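Local coordinates for short chain dehydrogenase (Rhodopseudomonas palustris, PDB 3H7A) that is a short-chain dehydrogenase/reductase family oxidoreductase that probably uses NAD(P) to oxidise or reduce a small organic substrate, at the interface of chains A and B. Residues are numbered along the deposited sequence; one frame, centred on the assembly and turned at random. Chains: chain A/B, short chain dehydrogenase.

The interface of chains A and B. Residues chain A 148-153, 156-157; chain B 164-165, 168, 172.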
# COMPACT_ATOMS: atom_id res chain seq x y z
N GLY A 148 8.08 8.87 -0.41
CA GLY A 148 9.19 9.80 -0.51
C GLY A 148 8.96 10.90 -1.52
O GLY A 148 8.86 10.63 -2.71
N GLY A 149 8.89 12.13 -1.04
CA GLY A 149 8.65 13.29 -1.91
C GLY A 149 9.94 13.90 -2.44
O GLY A 149 11.02 13.54 -2.00
N SER A 150 9.81 14.83 -3.38
CA SER A 150 10.95 15.53 -3.95
C SER A 150 11.66 16.30 -2.84
O SER A 150 11.02 17.01 -2.07
CB SER A 150 10.49 16.49 -5.04
OG SER A 150 11.55 17.32 -5.50
N GLY A 151 12.98 16.12 -2.74
CA GLY A 151 13.76 16.72 -1.67
C GLY A 151 13.92 15.89 -0.41
O GLY A 151 14.73 16.21 0.46
N PHE A 152 13.15 14.81 -0.29
CA PHE A 152 13.15 14.02 0.96
C PHE A 152 13.90 12.70 0.93
O PHE A 152 13.63 11.82 1.76
CB PHE A 152 11.72 13.75 1.44
CG PHE A 152 11.01 14.96 1.94
CD1 PHE A 152 11.40 15.57 3.12
CD2 PHE A 152 9.93 15.49 1.23
CE1 PHE A 152 10.73 16.69 3.58
CE2 PHE A 152 9.26 16.60 1.69
CZ PHE A 152 9.66 17.21 2.87
N ALA A 153 14.85 12.54 -0.00
CA ALA A 153 15.63 11.29 -0.04
C ALA A 153 16.24 10.89 1.32
O ALA A 153 16.10 9.75 1.73
CB ALA A 153 16.69 11.32 -1.12
N ALA A 156 13.11 10.52 4.11
CA ALA A 156 12.22 9.38 3.78
C ALA A 156 12.95 8.03 3.84
O ALA A 156 12.36 7.03 4.26
CB ALA A 156 11.56 9.57 2.42
N SER A 157 14.22 8.01 3.44
CA SER A 157 15.05 6.80 3.58
C SER A 157 15.11 6.31 5.03
O SER A 157 14.83 5.15 5.31
CB SER A 157 16.47 7.01 3.05
OG SER A 157 17.11 5.76 2.85
N ALA B 164 12.55 4.35 -0.63
CA ALA B 164 12.34 5.80 -0.42
C ALA B 164 13.26 6.69 -1.25
O ALA B 164 12.83 7.75 -1.74
CB ALA B 164 12.51 6.14 1.00
N VAL B 165 14.52 6.28 -1.37
CA VAL B 165 15.51 7.06 -2.11
C VAL B 165 15.04 7.12 -3.56
O VAL B 165 14.96 8.20 -4.15
CB VAL B 165 16.95 6.48 -1.96
CG1 VAL B 165 17.90 7.02 -3.02
CG2 VAL B 165 17.51 6.77 -0.57
N SER B 168 11.83 9.38 -3.93
CA SER B 168 12.22 10.78 -3.84
C SER B 168 13.00 11.27 -5.06
O SER B 168 12.85 12.42 -5.50
CB SER B 168 13.06 11.00 -2.60
OG SER B 168 12.27 10.85 -1.44
N GLU B 172 11.54 14.06 -8.07
CA GLU B 172 12.39 15.18 -8.49
C GLU B 172 12.86 15.14 -9.96
O GLU B 172 12.89 16.17 -10.63
CB GLU B 172 13.60 15.32 -7.56
CG GLU B 172 14.30 16.69 -7.66
CD GLU B 172 15.65 16.78 -6.93
OE1 GLU B 172 15.88 16.04 -5.95
OE2 GLU B 172 16.48 17.62 -7.35
O HOH W 1 14.49 14.37 -4.44
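B:Ser168, on helix 153-173 of chain B, points its side chain into the loop A:Gly148 to A:Phe152 that leads into the same helix of chain A. Pairing of this long helix with its two-fold mate is a common way for short-chain dehydrogenases to assemble, so the contact probably belongs to a biological two-fold pair within the tetramer. The CB of B:Ser168 packs between the carbonyl O of A:Gly149 and the first residue of the chain A helix, 3.6 Å from CA of A:Ala153. From there OG turns anti to its own carbonyl carbon (chi1 -69°), and its hydroxyl reaches both the neighbouring chain and its own helix. Across the interface OG donates to the backbone O of A:Gly149 at 3.0 Å. It approaches at 134° to the C=O and tilted out of the carbonyl plane. A longer bond, 3.2 Å from OG to the carbonyl O of B:Ala164 one turn earlier, draws on the same hydroxyl, whose one proton is probably either shared between the two carbonyls or turned to one at a time. An alanine here would probably leave the A:Gly149 carbonyl without its hydroxyl partner and the loop less firmly tied to the helix. Between B:Ser168 and B:Glu172, one turn on, a water joins the chains: its O lies 2.9 Å from the backbone N of A:Gly151, nearly in line with the N-H (170°). The same water also bonds the backbone O of B:Ser168 and the carboxylate OE1 of B:Glu172. The stem of that glutamate runs past A:Ser150, whose OG touches CB and CG. Towards the other end, the methyl of B:Ala164 sits over the A:Ala156 backbone, while CG2 of B:Val165 rests beside OG of A:Ser157 at 3.6 Å.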